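Local atomic coordinates of tyrosine-protein phosphatase YwqE (Bacillus subtilis, PDB entry 3QY7), a protein that removes phosphate from phosphotyrosine residues of proteins such as YwqD, YwqF and Ssb, as a manganese-dependent protein tyrosine phosphatase. Residues V75-V87 / L96-P110. Sequence-based numbering, arbitrary orientation.
Sequences VLPGQEIRIYGEV and LLSLNDTKYILIEFP. With FE (Fe (III) ion), chain B; FE (Fe (III) ion), chain C.
E80 and E108 meet at an iron ion. E80 OE2 and E108 OE1 each bind it at 2.1 Å, with their carboxylate planes turned 62° apart. E80 OE1 binds a second iron, so this carboxylate bridges the two metals, as does water 4. H136 completes the protein ligands of the first iron; H5, H7 and D194 serve the second. The E80 chain is fully extended, with CG anti to the backbone N (chi1 180°), and this carries its carboxylate out to the metals.

R82 holds the other oxygen of E108. Its NE donates to E108 OE2 at 2.8 Å in a nearly straight hydrogen bond (173°) that is part of a salt bridge. The oxygen lies in the guanidinium plane, but the donor stands above the carboxylate plane. Water 2 links R82 NH2 to E108 OE1, and P110 CA lies over one guanidinium face. R82 thus positions the outer oxygen of a first-shell metal ligand.

The parallel pairing of strands 80-82 and 104-108 sets these side chains on one face. I81 N donates to L106 O, E108 N to I81 O, and I83 N to E108 O. On the opposite face I81 CD1 meets I105 CD1 at 3.7 Å, and I83 CB packs on I107 CG2. V87 and L96 extend this apolar layer.

Toward the N-terminal end of 75-87 the partners change. Q79 OE1 accepts from L97 N at 2.9 Å; the donor stands above the plane of the Q79 side-chain amide. Water 1 joins Q79 O, L97 O and L106 N. P77 O accepts from N100 N at 2.7 Å.

The two strands and helix 87-92 form a beta-alpha-beta unit of the TIM-barrel-like PHP fold. Strand 131-135 continues the sheet beyond 104-108. Helix 118-127 covers I83, I107 and F109, while helix 52-68 packs against P77 and L97.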
ATOM      1  N   VAL A  75       5.183   6.807  12.726  1.00 10.26           N
ATOM      2  CA  VAL A  75       5.250   5.529  12.026  1.00 10.41           C
ATOM      3  C   VAL A  75       4.481   4.466  12.824  1.00 10.54           C
ATOM      4  O   VAL A  75       4.722   4.263  14.025  1.00 11.06           O
ATOM      5  CB  VAL A  75       6.719   5.088  11.808  1.00 10.61           C
ATOM      6  CG1 VAL A  75       6.762   3.808  10.989  1.00 11.09           C
ATOM      7  CG2 VAL A  75       7.483   6.191  11.081  1.00 11.30           C
ATOM      8  N   LEU A  76       3.540   3.814  12.137  1.00  9.93           N
ATOM      9  CA  LEU A  76       2.750   2.724  12.693  1.00 11.38           C
ATOM     10  C   LEU A  76       3.134   1.380  12.043  1.00 11.24           C
ATOM     11  O   LEU A  76       3.696   1.348  10.938  1.00 11.87           O
ATOM     12  CB  LEU A  76       1.261   3.014  12.495  1.00 11.39           C
ATOM     13  CG  LEU A  76       0.791   4.213  13.327  1.00 12.62           C
ATOM     14  CD1 LEU A  76      -0.580   4.629  12.863  1.00 15.10           C
ATOM     15  CD2 LEU A  76       0.785   3.868  14.811  1.00 14.58           C
ATOM     16  N   PRO A  77       2.842   0.259  12.720  1.00 11.22           N
ATOM     17  CA  PRO A  77       3.307  -1.027  12.212  1.00 11.17           C
ATOM     18  C   PRO A  77       2.386  -1.644  11.150  1.00 10.55           C
ATOM     19  O   PRO A  77       1.173  -1.412  11.164  1.00 10.77           O
ATOM     20  CB  PRO A  77       3.345  -1.897  13.478  1.00 11.21           C
ATOM     21  CG  PRO A  77       2.214  -1.368  14.287  1.00 12.80           C
ATOM     22  CD  PRO A  77       2.235   0.132  14.059  1.00 11.52           C
ATOM     23  N   GLY A  78       2.989  -2.431  10.249  1.00 10.53           N
ATOM     24  CA  GLY A  78       2.290  -3.154   9.197  1.00  9.82           C
ATOM     25  C   GLY A  78       3.302  -4.027   8.466  1.00  9.75           C
ATOM     26  O   GLY A  78       4.449  -4.127   8.880  1.00  9.68           O
ATOM     27  N   GLN A  79       2.855  -4.648   7.379  1.00 10.30           N
ATOM     28  CA  GLN A  79       3.719  -5.473   6.527  1.00 11.12           C
ATOM     29  C   GLN A  79       3.172  -5.458   5.114  1.00 10.75           C
ATOM     30  O   GLN A  79       1.967  -5.317   4.897  1.00 11.44           O
ATOM     31  CB  GLN A  79       3.713  -6.942   7.004  1.00 11.65           C
ATOM     32  CG  GLN A  79       4.686  -7.258   8.110  1.00 13.26           C
ATOM     33  CD  GLN A  79       4.585  -8.713   8.545  1.00 13.63           C
ATOM     34  OE1 GLN A  79       3.529  -9.331   8.451  1.00 17.46           O
ATOM     35  NE2 GLN A  79       5.697  -9.254   9.034  1.00 17.00           N
ATOM     36  N   GLU A  80       4.068  -5.618   4.141  1.00 11.17           N
ATOM     37  CA  GLU A  80       3.643  -5.962   2.793  1.00 11.50           C
ATOM     38  C   GLU A  80       3.835  -7.475   2.682  1.00 12.55           C
ATOM     39  O   GLU A  80       4.952  -7.984   2.835  1.00 13.43           O
ATOM     40  CB  GLU A  80       4.476  -5.231   1.730  1.00 11.44           C
ATOM     41  CG  GLU A  80       4.016  -5.619   0.288  1.00 12.59           C
ATOM     42  CD  GLU A  80       4.780  -4.918  -0.817  1.00 12.29           C
ATOM     43  OE1 GLU A  80       5.675  -4.138  -0.512  1.00 11.07           O
ATOM     44  OE2 GLU A  80       4.452  -5.153  -1.988  1.00 12.38           O
ATOM     45  N   ILE A  81       2.734  -8.180   2.462  1.00 12.95           N
ATOM     46  CA  ILE A  81       2.749  -9.655   2.508  1.00 13.56           C
ATOM     47  C   ILE A  81       2.585 -10.243   1.107  1.00 14.65           C
ATOM     48  O   ILE A  81       1.507 -10.226   0.536  1.00 15.10           O
ATOM     49  CB  ILE A  81       1.629 -10.171   3.438  1.00 13.26           C
ATOM     50  CG1 ILE A  81       1.748  -9.510   4.821  1.00 13.12           C
ATOM     51  CG2 ILE A  81       1.654 -11.723   3.515  1.00 14.43           C
ATOM     52  CD1 ILE A  81       0.531  -9.710   5.724  1.00 12.95           C
ATOM     53  N   ARG A  82       3.677 -10.765   0.559  1.00 16.01           N
ATOM     54  CA  ARG A  82       3.591 -11.522  -0.679  1.00 17.46           C
ATOM     55  C   ARG A  82       2.680 -12.714  -0.429  1.00 17.12           C
ATOM     56  O   ARG A  82       2.920 -13.497   0.498  1.00 17.55           O
ATOM     57  CB  ARG A  82       4.976 -11.993  -1.112  1.00 17.57           C
ATOM     58  CG  ARG A  82       4.972 -12.932  -2.324  1.00 19.39           C
ATOM     59  CD  ARG A  82       4.659 -12.165  -3.618  1.00 19.62           C
ATOM     60  NE  ARG A  82       5.663 -11.142  -3.908  1.00 22.28           N
ATOM     61  CZ  ARG A  82       6.834 -11.379  -4.493  1.00 24.23           C
ATOM     62  NH1 ARG A  82       7.160 -12.620  -4.867  1.00 25.20           N
ATOM     63  NH2 ARG A  82       7.680 -10.376  -4.711  1.00 24.73           N
ATOM     64  N   ILE A  83       1.655 -12.851  -1.265  1.00 17.96           N
ATOM     65  CA  ILE A  83       0.627 -13.873  -1.079  1.00 18.38           C
ATOM     66  C   ILE A  83       1.251 -15.260  -0.956  1.00 19.43           C
ATOM     67  O   ILE A  83       2.233 -15.567  -1.618  1.00 19.65           O
ATOM     68  CB  ILE A  83      -0.426 -13.816  -2.222  1.00 18.64           C
ATOM     69  CG1 ILE A  83      -1.690 -14.620  -1.881  1.00 18.96           C
ATOM     70  CG2 ILE A  83       0.196 -14.191  -3.581  1.00 17.25           C
ATOM     71  CD1 ILE A  83      -2.866 -14.346  -2.821  1.00 18.16           C
ATOM     72  N   TYR A  84       0.696 -16.055  -0.051  1.00 20.76           N
ATOM     73  CA  TYR A  84       1.034 -17.482   0.054  1.00 22.27           C
ATOM     74  C   TYR A  84      -0.160 -18.194   0.654  1.00 23.05           C
ATOM     75  O   TYR A  84      -1.089 -17.551   1.135  1.00 22.97           O
ATOM     76  CB  TYR A  84       2.346 -17.730   0.825  1.00 22.87           C
ATOM     77  CG  TYR A  84       2.345 -17.330   2.284  1.00 23.26           C
ATOM     78  CD1 TYR A  84       2.547 -16.001   2.663  1.00 23.21           C
ATOM     79  CD2 TYR A  84       2.173 -18.279   3.290  1.00 23.41           C
ATOM     80  CE1 TYR A  84       2.567 -15.635   3.995  1.00 23.63           C
ATOM     81  CE2 TYR A  84       2.187 -17.920   4.629  1.00 24.00           C
ATOM     82  CZ  TYR A  84       2.381 -16.588   4.978  1.00 23.13           C
ATOM     83  OH  TYR A  84       2.404 -16.224   6.311  1.00 23.71           O
ATOM     84  N   GLY A  85      -0.156 -19.526   0.589  1.00 23.97           N
ATOM     85  CA  GLY A  85      -1.359 -20.294   0.901  1.00 25.42           C
ATOM     86  C   GLY A  85      -1.862 -20.181   2.330  1.00 26.03           C
ATOM     87  O   GLY A  85      -3.061 -20.294   2.573  1.00 26.55           O
ATOM     88  N   GLU A  86      -0.944 -19.940   3.266  1.00 27.37           N
ATOM     89  CA  GLU A  86      -1.240 -20.019   4.696  1.00 28.18           C
ATOM     90  C   GLU A  86      -1.421 -18.648   5.360  1.00 28.22           C
ATOM     91  O   GLU A  86      -1.283 -18.527   6.578  1.00 27.96           O
ATOM     92  CB  GLU A  86      -0.139 -20.808   5.424  1.00 28.54           C
ATOM     93  CG  GLU A  86       0.022 -22.274   4.987  1.00 30.38           C
ATOM     94  CD  GLU A  86       0.713 -22.437   3.638  1.00 33.52           C
ATOM     95  OE1 GLU A  86       1.549 -21.579   3.272  1.00 33.94           O
ATOM     96  OE2 GLU A  86       0.425 -23.434   2.938  1.00 34.57           O
ATOM     97  N   VAL A  87      -1.725 -17.623   4.562  1.00 28.60           N
ATOM     98  CA  VAL A  87      -1.936 -16.268   5.097  1.00 28.95           C
ATOM     99  C   VAL A  87      -3.013 -16.223   6.192  1.00 29.60           C
ATOM    100  O   VAL A  87      -2.808 -15.615   7.241  1.00 29.63           O
ATOM    101  CB  VAL A  87      -2.256 -15.240   3.981  1.00 28.73           C
ATOM    102  CG1 VAL A  87      -2.868 -13.959   4.567  1.00 28.20           C
ATOM    103  CG2 VAL A  87      -1.000 -14.916   3.181  1.00 27.76           C
ATOM    104  N   LEU A  96       1.687 -12.668  11.264  1.00 20.17           N
ATOM    105  CA  LEU A  96       1.670 -11.604  10.258  1.00 18.55           C
ATOM    106  C   LEU A  96       1.009 -10.386  10.869  1.00 17.23           C
ATOM    107  O   LEU A  96       0.216 -10.501  11.804  1.00 17.88           O
ATOM    108  CB  LEU A  96       0.892 -12.028   9.010  1.00 18.37           C
ATOM    109  CG  LEU A  96       1.420 -13.165   8.139  1.00 18.17           C
ATOM    110  CD1 LEU A  96       0.347 -13.532   7.127  1.00 18.03           C
ATOM    111  CD2 LEU A  96       2.721 -12.785   7.457  1.00 17.23           C
ATOM    112  N   LEU A  97       1.325  -9.218  10.317  1.00 16.09           N
ATOM    113  CA  LEU A  97       0.712  -7.961  10.731  1.00 14.84           C
ATOM    114  C   LEU A  97      -0.258  -7.477   9.673  1.00 14.25           C
ATOM    115  O   LEU A  97       0.040  -7.526   8.470  1.00 14.55           O
ATOM    116  CB  LEU A  97       1.787  -6.878  10.922  1.00 14.29           C
ATOM    117  CG  LEU A  97       2.744  -6.943  12.108  1.00 14.99           C
ATOM    118  CD1 LEU A  97       3.777  -5.860  12.003  1.00 14.35           C
ATOM    119  CD2 LEU A  97       1.970  -6.794  13.431  1.00 14.65           C
ATOM    120  N   SER A  98      -1.427  -7.021  10.112  1.00 12.95           N
ATOM    121  CA  SER A  98      -2.280  -6.237   9.246  1.00 12.55           C
ATOM    122  C   SER A  98      -1.842  -4.777   9.367  1.00 12.06           C
ATOM    123  O   SER A  98      -0.950  -4.461  10.162  1.00 12.18           O
ATOM    124  CB  SER A  98      -3.753  -6.418   9.600  1.00 12.70           C
ATOM    125  OG  SER A  98      -3.974  -6.054  10.955  1.00 14.00           O
ATOM    126  N   LEU A  99      -2.423  -3.913   8.543  1.00 11.36           N
ATOM    127  CA  LEU A  99      -2.004  -2.513   8.503  1.00 10.60           C
ATOM    128  C   LEU A  99      -2.469  -1.830   9.780  1.00 10.32           C
ATOM    129  O   LEU A  99      -3.656  -1.741  10.034  1.00 10.51           O
ATOM    130  CB  LEU A  99      -2.575  -1.823   7.245  1.00 10.21           C
ATOM    131  CG  LEU A  99      -2.114  -2.396   5.884  1.00  9.44           C
ATOM    132  CD1 LEU A  99      -2.881  -1.760   4.767  1.00 10.83           C
ATOM    133  CD2 LEU A  99      -0.589  -2.186   5.692  1.00 10.27           C
ATOM    134  N   ASN A 100      -1.514  -1.359  10.585  1.00 10.74           N
ATOM    135  CA  ASN A 100      -1.824  -0.749  11.863  1.00 11.04           C
ATOM    136  C   ASN A 100      -2.757  -1.603  12.721  1.00 11.75           C
ATOM    137  O   ASN A 100      -3.616  -1.077  13.434  1.00 11.93           O
ATOM    138  CB  ASN A 100      -2.413   0.664  11.669  1.00 11.11           C
ATOM    139  CG  ASN A 100      -2.481   1.434  12.971  1.00 12.66           C
ATOM    140  OD1 ASN A 100      -1.611   1.288  13.810  1.00 13.76           O
ATOM    141  ND2 ASN A 100      -3.527   2.249  13.142  1.00 11.97           N
ATOM    142  N   ASP A 101      -2.607  -2.921  12.624  1.00 12.80           N
ATOM    143  CA  ASP A 101      -3.445  -3.853  13.406  1.00 14.25           C
ATOM    144  C   ASP A 101      -4.949  -3.722  13.127  1.00 14.32           C
ATOM    145  O   ASP A 101      -5.773  -4.122  13.949  1.00 16.08           O
ATOM    146  CB  ASP A 101      -3.173  -3.675  14.914  1.00 14.27           C
ATOM    147  CG  ASP A 101      -1.759  -4.023  15.300  1.00 17.40           C
ATOM    148  OD1 ASP A 101      -1.141  -3.218  16.040  1.00 17.35           O
ATOM    149  OD2 ASP A 101      -1.239  -5.078  14.854  1.00 19.51           O
ATOM    150  N   THR A 102      -5.312  -3.160  11.978  1.00 13.01           N
ATOM    151  CA  THR A 102      -6.712  -3.039  11.574  1.00 12.51           C
ATOM    152  C   THR A 102      -7.162  -4.256  10.776  1.00 12.40           C
ATOM    153  O   THR A 102      -6.413  -5.205  10.609  1.00 12.50           O
ATOM    154  CB  THR A 102      -6.939  -1.806  10.688  1.00 12.30           C
ATOM    155  OG1 THR A 102      -6.303  -2.026   9.409  1.00 12.87           O
ATOM    156  CG2 THR A 102      -6.393  -0.546  11.367  1.00 13.60           C
ATOM    157  N   LYS A 103      -8.386  -4.195  10.257  1.00 12.45           N
ATOM    158  CA  LYS A 103      -8.916  -5.269   9.431  1.00 13.27           C
ATOM    159  C   LYS A 103      -8.326  -5.294   8.031  1.00 13.30           C
ATOM    160  O   LYS A 103      -8.609  -6.213   7.278  1.00 13.54           O
ATOM    161  CB  LYS A 103     -10.431  -5.161   9.328  1.00 13.46           C
ATOM    162  CG  LYS A 103     -10.935  -4.063   8.410  1.00 16.45           C
ATOM    163  CD  LYS A 103     -12.443  -4.050   8.365  1.00 20.34           C
ATOM    164  CE  LYS A 103     -13.012  -3.492   9.635  1.00 23.04           C
ATOM    165  NZ  LYS A 103     -14.483  -3.779   9.700  1.00 25.70           N
ATOM    166  N   TYR A 104      -7.543  -4.273   7.682  1.00 12.40           N
ATOM    167  CA  TYR A 104      -6.971  -4.168   6.336  1.00 12.64           C
ATOM    168  C   TYR A 104      -5.604  -4.827   6.283  1.00 12.44           C
ATOM    169  O   TYR A 104      -4.745  -4.557   7.113  1.00 13.69           O
ATOM    170  CB  TYR A 104      -6.876  -2.697   5.923  1.00 11.51           C
ATOM    171  CG  TYR A 104      -8.235  -2.053   5.834  1.00 11.65           C
ATOM    172  CD1 TYR A 104      -8.969  -2.092   4.653  1.00 12.45           C
ATOM    173  CD2 TYR A 104      -8.823  -1.470   6.962  1.00 12.43           C
ATOM    174  CE1 TYR A 104     -10.234  -1.525   4.580  1.00 12.95           C
ATOM    175  CE2 TYR A 104     -10.087  -0.899   6.904  1.00 11.98           C
ATOM    176  CZ  TYR A 104     -10.789  -0.932   5.712  1.00 14.60           C
ATOM    177  OH  TYR A 104     -12.044  -0.383   5.639  1.00 16.92           O
ATOM    178  N   ILE A 105      -5.400  -5.707   5.308  1.00 12.47           N
ATOM    179  CA  ILE A 105      -4.153  -6.441   5.211  1.00 12.87           C
ATOM    180  C   ILE A 105      -3.601  -6.242   3.809  1.00 12.21           C
ATOM    181  O   ILE A 105      -4.360  -6.334   2.835  1.00 12.48           O
ATOM    182  CB  ILE A 105      -4.333  -7.961   5.567  1.00 14.26           C
ATOM    183  CG1 ILE A 105      -3.028  -8.740   5.422  1.00 15.68           C
ATOM    184  CG2 ILE A 105      -5.511  -8.593   4.834  1.00 16.02           C
ATOM    185  CD1 ILE A 105      -3.126 -10.199   5.885  1.00 19.64           C
ATOM    186  N   LEU A 106      -2.308  -5.927   3.723  1.00 11.30           N
ATOM    187  CA  LEU A 106      -1.668  -5.600   2.435  1.00 10.95           C
ATOM    188  C   LEU A 106      -1.056  -6.846   1.823  1.00 10.82           C
ATOM    189  O   LEU A 106      -0.066  -7.373   2.320  1.00 11.50           O
ATOM    190  CB  LEU A 106      -0.613  -4.497   2.637  1.00  9.91           C
ATOM    191  CG  LEU A 106       0.032  -3.942   1.355  1.00  9.58           C
ATOM    192  CD1 LEU A 106      -0.995  -3.251   0.472  1.00 11.48           C
ATOM    193  CD2 LEU A 106       1.166  -3.002   1.717  1.00  8.87           C
ATOM    194  N   ILE A 107      -1.694  -7.314   0.752  1.00 11.41           N
ATOM    195  CA  ILE A 107      -1.321  -8.546   0.071  1.00 12.59           C
ATOM    196  C   ILE A 107      -0.787  -8.188  -1.307  1.00 12.47           C
ATOM    197  O   ILE A 107      -1.459  -7.491  -2.071  1.00 12.93           O
ATOM    198  CB  ILE A 107      -2.556  -9.470  -0.073  1.00 13.32           C
ATOM    199  CG1 ILE A 107      -3.156  -9.806   1.302  1.00 14.57           C
ATOM    200  CG2 ILE A 107      -2.209 -10.760  -0.858  1.00 14.00           C
ATOM    201  CD1 ILE A 107      -2.246 -10.569   2.220  1.00 17.33           C
ATOM    202  N   GLU A 108       0.401  -8.692  -1.613  1.00 13.72           N
ATOM    203  CA  GLU A 108       1.074  -8.429  -2.881  1.00 14.88           C
ATOM    204  C   GLU A 108       1.136  -9.712  -3.689  1.00 15.89           C
ATOM    205  O   GLU A 108       1.584 -10.735  -3.177  1.00 16.01           O
ATOM    206  CB  GLU A 108       2.497  -7.945  -2.615  1.00 15.64           C
ATOM    207  CG  GLU A 108       3.263  -7.520  -3.864  1.00 15.48           C
ATOM    208  CD  GLU A 108       4.764  -7.618  -3.702  1.00 16.81           C
ATOM    209  OE1 GLU A 108       5.485  -6.743  -4.231  1.00 15.20           O
ATOM    210  OE2 GLU A 108       5.251  -8.556  -3.040  1.00 18.91           O
ATOM    211  N   PHE A 109       0.688  -9.634  -4.940  1.00 16.59           N
ATOM    212  CA  PHE A 109       0.844 -10.723  -5.921  1.00 17.59           C
ATOM    213  C   PHE A 109       2.269 -10.722  -6.472  1.00 18.99           C
ATOM    214  O   PHE A 109       2.877  -9.676  -6.620  1.00 19.69           O
ATOM    215  CB  PHE A 109      -0.135 -10.545  -7.093  1.00 16.71           C
ATOM    216  CG  PHE A 109      -1.595 -10.548  -6.709  1.00 15.23           C
ATOM    217  CD1 PHE A 109      -2.069 -11.347  -5.664  1.00 14.92           C
ATOM    218  CD2 PHE A 109      -2.505  -9.769  -7.413  1.00 15.90           C
ATOM    219  CE1 PHE A 109      -3.419 -11.349  -5.327  1.00 14.42           C
ATOM    220  CE2 PHE A 109      -3.870  -9.769  -7.098  1.00 14.58           C
ATOM    221  CZ  PHE A 109      -4.337 -10.571  -6.034  1.00 12.44           C
ATOM    222  N   PRO A 110       2.799 -11.907  -6.812  1.00 20.54           N
ATOM    223  CA  PRO A 110       4.017 -11.922  -7.608  1.00 21.25           C
ATOM    224  C   PRO A 110       3.822 -11.085  -8.870  1.00 22.04           C
ATOM    225  O   PRO A 110       2.706 -10.988  -9.381  1.00 22.08           O
ATOM    226  CB  PRO A 110       4.171 -13.401  -7.968  1.00 21.29           C
ATOM    227  CG  PRO A 110       2.832 -13.987  -7.809  1.00 20.92           C
ATOM    228  CD  PRO A 110       2.225 -13.249  -6.654  1.00 20.81           C
TER
HETATM  229 FE    FE B 263       5.416  -4.679  -3.793  1.00 14.79          FE
HETATM  230 FE    FE C 264       6.131  -2.233  -1.411  1.00 12.53          FE
HETATM  231  O   HOH W   1      -0.530  -5.870   6.107  1.00 10.82           O
HETATM  232  O   HOH W   2       8.043  -7.672  -4.488  1.00 30.27           O
HETATM  233  O   HOH W   3       6.684  -4.291  -5.588  1.00 22.49           O
HETATM  234  O   HOH W   4       5.488  -2.748  -3.096  1.00 13.34           O